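Local structure of adhesin LabA (Helicobacter pylori, 6GMM) at residues A[243-248]-A[312-317]; A[306-311]-A[360-365]. The protein probably helps Helicobacter pylori attach to the gastric mucosa, acting as an outer-membrane adhesin whose exodomain recognises LacdiNAc sugars. All blocks are in the same frame, centred on the assembly; numbering follows the deposited sequence.

Overall arrangement
Both contacts belong to the helical body of the adhesin exodomain, their centres about 12 Å apart, and helix 287-311 ties them together. Along the chain the segments alternate: 243-248 on helix 239-264, then 306-311 at the end of helix 287-311, then 312-317 directly after it, and last 360-365 on helix 354-366. Interaction 1 therefore fastens the turn leaving helix 287-311 back onto helix 239-264, while interaction 2 packs the last turns of that same helix against helix 354-366. D310 lies between them, its carboxylate near the backbone of D247 and M248. Helix 287-311 thus packs against both the helix before it in the chain and the later helix 354-366, within one helical bundle.

Interaction 1 of 2, residues A[243-248]-A[312-317]; sequences SAIQDM and ERIPAE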
loop_
_atom_site.group_PDB
_atom_site.type_symbol
_atom_site.label_atom_id
_atom_site.label_comp_id
_atom_site.label_asym_id
_atom_site.label_seq_id
_atom_site.Cartn_x
_atom_site.Cartn_y
_atom_site.Cartn_z
ATOM N N SER A 243 -3.110 -1.287 -16.447
ATOM C CA SER A 243 -3.813 -0.445 -15.490
ATOM C C SER A 243 -3.596 -0.919 -14.042
ATOM O O SER A 243 -3.178 -0.109 -13.198
ATOM C CB SER A 243 -5.296 -0.327 -15.833
ATOM O OG SER A 243 -5.939 0.589 -14.957
ATOM N N ALA A 244 -3.793 -2.242 -13.791
ATOM C CA ALA A 244 -3.619 -2.849 -12.468
ATOM C C ALA A 244 -2.207 -2.641 -11.966
ATOM O O ALA A 244 -2.019 -2.347 -10.797
ATOM C CB ALA A 244 -3.919 -4.333 -12.535
ATOM N N ILE A 245 -1.220 -2.748 -12.848
ATOM C CA ILE A 245 0.170 -2.628 -12.427
ATOM C C ILE A 245 0.528 -1.185 -12.107
ATOM O O ILE A 245 1.245 -0.946 -11.134
ATOM C CB ILE A 245 1.144 -3.301 -13.434
ATOM C CG1 ILE A 245 0.827 -4.829 -13.563
ATOM C CG2 ILE A 245 2.593 -3.065 -12.981
ATOM C CD1 ILE A 245 1.647 -5.608 -14.696
ATOM N N GLN A 246 0.026 -0.230 -12.908
ATOM C CA GLN A 246 0.258 1.206 -12.683
ATOM C C GLN A 246 -0.227 1.636 -11.324
ATOM O O GLN A 246 0.505 2.335 -10.617
ATOM C CB GLN A 246 -0.410 2.060 -13.774
ATOM C CG GLN A 246 0.295 1.920 -15.142
ATOM C CD GLN A 246 1.537 2.775 -15.289
ATOM O OE1 GLN A 246 1.614 3.597 -16.217
ATOM N NE2 GLN A 246 2.584 2.538 -14.447
ATOM N N ASP A 247 -1.431 1.172 -10.924
ATOM C CA ASP A 247 -2.034 1.488 -9.620
ATOM C C ASP A 247 -1.235 0.794 -8.489
ATOM O O ASP A 247 -1.053 1.373 -7.417
ATOM C CB ASP A 247 -3.480 1.009 -9.625
ATOM C CG ASP A 247 -4.432 1.817 -10.494
ATOM O OD1 ASP A 247 -4.212 3.051 -10.647
ATOM O OD2 ASP A 247 -5.473 1.254 -10.908
ATOM N N MET A 248 -0.730 -0.440 -8.744
ATOM C CA MET A 248 0.094 -1.192 -7.794
ATOM C C MET A 248 1.352 -0.363 -7.462
ATOM O O MET A 248 1.691 -0.188 -6.300
ATOM C CB MET A 248 0.518 -2.524 -8.413
ATOM C CG MET A 248 -0.496 -3.622 -8.249
ATOM S SD MET A 248 0.033 -5.133 -9.081
ATOM C CE MET A 248 1.222 -5.692 -7.946
ATOM N N GLU A 312 -5.499 -8.195 -7.974
ATOM C CA GLU A 312 -6.594 -9.142 -8.180
ATOM C C GLU A 312 -7.502 -8.772 -9.342
ATOM O O GLU A 312 -8.384 -9.566 -9.677
ATOM C CB GLU A 312 -7.392 -9.376 -6.888
ATOM C CG GLU A 312 -6.658 -10.249 -5.882
ATOM C CD GLU A 312 -7.362 -10.472 -4.555
ATOM O OE1 GLU A 312 -8.553 -10.098 -4.423
ATOM O OE2 GLU A 312 -6.723 -11.062 -3.654
ATOM N N ARG A 313 -7.252 -7.609 -10.008
ATOM C CA ARG A 313 -7.985 -7.238 -11.230
ATOM C C ARG A 313 -7.442 -8.083 -12.381
ATOM O O ARG A 313 -8.115 -8.239 -13.400
ATOM C CB ARG A 313 -7.822 -5.762 -11.581
ATOM C CG ARG A 313 -8.422 -4.810 -10.571
ATOM C CD ARG A 313 -7.942 -3.401 -10.842
ATOM N NE ARG A 313 -8.161 -3.043 -12.241
ATOM C CZ ARG A 313 -7.742 -1.917 -12.804
ATOM N NH1 ARG A 313 -7.088 -1.011 -12.087
ATOM N NH2 ARG A 313 -7.997 -1.675 -14.080
ATOM N N ILE A 314 -6.203 -8.603 -12.219
ATOM C CA ILE A 314 -5.517 -9.465 -13.183
ATOM C C ILE A 314 -6.165 -10.864 -13.094
ATOM O O ILE A 314 -6.242 -11.417 -11.989
ATOM C CB ILE A 314 -3.973 -9.517 -12.924
ATOM C CG1 ILE A 314 -3.351 -8.080 -12.888
ATOM C CG2 ILE A 314 -3.265 -10.470 -13.902
ATOM C CD1 ILE A 314 -1.804 -7.959 -12.989
ATOM N N PRO A 315 -6.623 -11.458 -14.229
ATOM C CA PRO A 315 -7.276 -12.777 -14.148
ATOM C C PRO A 315 -6.349 -13.870 -13.649
ATOM O O PRO A 315 -5.186 -13.928 -14.037
ATOM C CB PRO A 315 -7.756 -13.050 -15.578
ATOM C CG PRO A 315 -7.107 -12.068 -16.409
ATOM C CD PRO A 315 -6.649 -10.925 -15.604
ATOM N N ALA A 316 -6.869 -14.712 -12.761
ATOM C CA ALA A 316 -6.152 -15.832 -12.163
ATOM C C ALA A 316 -5.408 -16.739 -13.171
ATOM O O ALA A 316 -4.298 -17.154 -12.855
ATOM C CB ALA A 316 -7.097 -16.651 -11.294
ATOM N N GLU A 317 -6.000 -17.022 -14.371
ATOM C CA GLU A 317 -5.415 -17.864 -15.430
ATOM C C GLU A 317 -4.136 -17.268 -15.994
ATOM O O GLU A 317 -3.261 -18.008 -16.429
ATOM C CB GLU A 317 -6.400 -18.138 -16.606
ATOM C CG GLU A 317 -7.794 -18.580 -16.193
ATOM C CD GLU A 317 -8.670 -17.479 -15.613
ATOM O OE1 GLU A 317 -9.020 -16.536 -16.361
ATOM O OE2 GLU A 317 -8.960 -17.533 -14.395
#
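In this helical bundle, the linker that leaves helix 287-311 folds back on the neighbouring helix 239-264, and R313 and I314 do the touching. The close-packed part is apolar. A244 faces the linker, and its small CB lets the backbones approach to 6.3 Å between A244 CA and R313 CA. I314 lies against it, CG1 set beside its own backbone N (chi1 -54°), so that this methylene rests 3.8 Å from A244 CB. Further along, CD1 of I314 meets CG1 of I245 as the two branched chains cross obliquely; L72 and I199 of other helices also touch I245, which keeps this side buried.

The other side is looser, polar and more exposed. R313 bends at chi3 (52°) and brings its guanidinium over the helix, one face above the backbone N of A244. S243 OG receives weak hydrogen bonds from R313 NH1 and NH2, the latter the shorter at 3.2 Å. An arginine suits this polar edge because its long chain spans to a carboxylate one helical turn beyond the serine. There the D247 and R313 planes stand 42° apart, and OD2 of D247 sits at the guanidinium edge, in its plane, closing a salt bridge 3.0 Å from R313 NH1.

Interaction 2 of 2, residues A[306-311]-A[360-365]; sequences AVVKDF and NLKDSI
V308 is the central side chain of this helix-helix contact, pointing from helix 287-311 into the face of helix 354-366 made by L361, K362 and I365. Its CG1 lies anti to the backbone N (chi1 179°) and its CG2 beside it, so the two methyls take separate partners. V308 and L361 pass in opposite directions, V308 CG2 3.7 Å from L361 CD2, and the same methyl meets I365 tip to tip, again 3.7 Å from CD1. V308 CG1 turns instead to K362, whose CD lies 3.6 Å away.

The partners are shaped to suit. L361 has CG anti to its backbone N (chi1 171°), which carries CD2 across toward V308 and on to CG1 of V307, 4.0 Å off, where the two chains meet at about a right angle. I365 places CG1 beside its backbone N and extends CD1 toward the valine. K362 starts likewise, then bends at chi3 and chi4: its methylenes cross V308 at about a right angle, so the exposed lysine packs along this side with CG and CD. Beta-branched valine is compact enough to fit among these chains.

Behind the interface, S364 OG donates to the carbonyl O of L361 on a lone pair, in the carbonyl plane. That oxygen also accepts the helical bond from I365 N, so two donors grip it, and the serine hydroxyl bonds within its own helix. The short segments' axes pass 10.4 Å apart, at 144° between their directions: a roughly antiparallel, side-chain-mediated pairing, as in an alpha-helical bundle.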
loop_
_atom_site.group_PDB
_atom_site.type_symbol
_atom_site.label_atom_id
_atom_site.label_comp_id
_atom_site.label_asym_id
_atom_site.label_seq_id
_atom_site.Cartn_x
_atom_site.Cartn_y
_atom_site.Cartn_z
ATOM N N ALA A 306 -4.340 -2.127 -0.760
ATOM C CA ALA A 306 -4.804 -1.640 -2.071
ATOM C C ALA A 306 -4.016 -2.270 -3.208
ATOM O O ALA A 306 -4.553 -2.492 -4.307
ATOM C CB ALA A 306 -4.717 -0.132 -2.142
ATOM N N VAL A 307 -2.738 -2.570 -2.938
ATOM C CA VAL A 307 -1.854 -3.235 -3.898
ATOM C C VAL A 307 -2.446 -4.635 -4.168
ATOM O O VAL A 307 -2.471 -5.027 -5.332
ATOM C CB VAL A 307 -0.384 -3.294 -3.419
ATOM C CG1 VAL A 307 0.449 -4.259 -4.293
ATOM C CG2 VAL A 307 0.241 -1.885 -3.377
ATOM N N VAL A 308 -2.952 -5.342 -3.110
ATOM C CA VAL A 308 -3.566 -6.681 -3.239
ATOM C C VAL A 308 -4.765 -6.573 -4.169
ATOM O O VAL A 308 -4.867 -7.311 -5.148
ATOM C CB VAL A 308 -3.985 -7.338 -1.890
ATOM C CG1 VAL A 308 -4.636 -8.701 -2.116
ATOM C CG2 VAL A 308 -2.818 -7.457 -0.924
ATOM N N LYS A 309 -5.622 -5.599 -3.882
ATOM C CA LYS A 309 -6.856 -5.334 -4.601
ATOM C C LYS A 309 -6.633 -4.973 -6.055
ATOM O O LYS A 309 -7.412 -5.434 -6.884
ATOM C CB LYS A 309 -7.697 -4.289 -3.863
ATOM C CG LYS A 309 -8.141 -4.753 -2.455
ATOM C CD LYS A 309 -8.736 -6.177 -2.374
ATOM C CE LYS A 309 -10.156 -6.305 -2.870
ATOM N NZ LYS A 309 -10.687 -7.682 -2.652
ATOM N N ASP A 310 -5.553 -4.214 -6.374
ATOM C CA ASP A 310 -5.189 -3.872 -7.766
ATOM C C ASP A 310 -4.724 -5.146 -8.510
ATOM O O ASP A 310 -5.198 -5.440 -9.622
ATOM C CB ASP A 310 -4.076 -2.814 -7.810
ATOM C CG ASP A 310 -4.415 -1.473 -7.207
ATOM O OD1 ASP A 310 -5.582 -1.019 -7.365
ATOM O OD2 ASP A 310 -3.506 -0.847 -6.614
ATOM N N PHE A 311 -3.826 -5.918 -7.858
ATOM C CA PHE A 311 -3.303 -7.168 -8.381
ATOM C C PHE A 311 -4.417 -8.179 -8.734
ATOM O O PHE A 311 -4.299 -8.903 -9.724
ATOM C CB PHE A 311 -2.299 -7.798 -7.403
ATOM C CG PHE A 311 -1.658 -9.032 -8.003
ATOM C CD1 PHE A 311 -0.631 -8.918 -8.928
ATOM C CD2 PHE A 311 -2.156 -10.300 -7.724
ATOM C CE1 PHE A 311 -0.082 -10.051 -9.528
ATOM C CE2 PHE A 311 -1.602 -11.433 -8.316
ATOM C CZ PHE A 311 -0.571 -11.304 -9.214
ATOM N N ASN A 360 2.577 -14.158 -0.102
ATOM C CA ASN A 360 3.365 -13.582 1.001
ATOM C C ASN A 360 2.874 -12.215 1.443
ATOM O O ASN A 360 2.932 -11.928 2.626
ATOM C CB ASN A 360 4.848 -13.554 0.663
ATOM C CG ASN A 360 5.444 -14.934 0.566
ATOM O OD1 ASN A 360 4.781 -15.948 0.839
ATOM N ND2 ASN A 360 6.704 -15.011 0.164
ATOM N N LEU A 361 2.325 -11.404 0.524
ATOM C CA LEU A 361 1.765 -10.092 0.864
ATOM C C LEU A 361 0.436 -10.240 1.602
ATOM O O LEU A 361 0.256 -9.613 2.666
ATOM C CB LEU A 361 1.629 -9.210 -0.398
ATOM C CG LEU A 361 0.858 -7.881 -0.280
ATOM C CD1 LEU A 361 1.506 -6.915 0.713
ATOM C CD2 LEU A 361 0.765 -7.212 -1.611
ATOM N N LYS A 362 -0.486 -11.089 1.083
ATOM C CA LYS A 362 -1.778 -11.304 1.762
ATOM C C LYS A 362 -1.556 -11.890 3.159
ATOM O O LYS A 362 -2.174 -11.413 4.130
ATOM C CB LYS A 362 -2.740 -12.175 0.925
ATOM C CG LYS A 362 -3.124 -11.580 -0.455
ATOM C CD LYS A 362 -4.486 -12.101 -1.002
ATOM C CE LYS A 362 -4.559 -13.575 -1.356
ATOM N NZ LYS A 362 -3.951 -13.869 -2.683
ATOM N N ASP A 363 -0.636 -12.888 3.269
ATOM C CA ASP A 363 -0.271 -13.526 4.543
ATOM C C ASP A 363 0.304 -12.509 5.534
ATOM O O ASP A 363 -0.058 -12.565 6.698
ATOM C CB ASP A 363 0.723 -14.693 4.337
ATOM C CG ASP A 363 0.130 -15.956 3.717
ATOM O OD1 ASP A 363 -1.090 -15.958 3.406
ATOM O OD2 ASP A 363 0.886 -16.947 3.543
ATOM N N SER A 364 1.169 -11.569 5.064
ATOM C CA SER A 364 1.782 -10.548 5.916
ATOM C C SER A 364 0.752 -9.572 6.457
ATOM O O SER A 364 0.903 -9.109 7.581
ATOM C CB SER A 364 2.893 -9.803 5.179
ATOM O OG SER A 364 2.396 -8.646 4.524
ATOM N N ILE A 365 -0.278 -9.249 5.655
ATOM C CA ILE A 365 -1.371 -8.345 6.059
ATOM C C ILE A 365 -2.240 -9.042 7.118
ATOM O O ILE A 365 -2.500 -8.464 8.171
ATOM C CB ILE A 365 -2.171 -7.851 4.825
ATOM C CG1 ILE A 365 -1.268 -6.962 3.939
ATOM C CG2 ILE A 365 -3.457 -7.116 5.234
ATOM C CD1 ILE A 365 -1.798 -6.678 2.524
#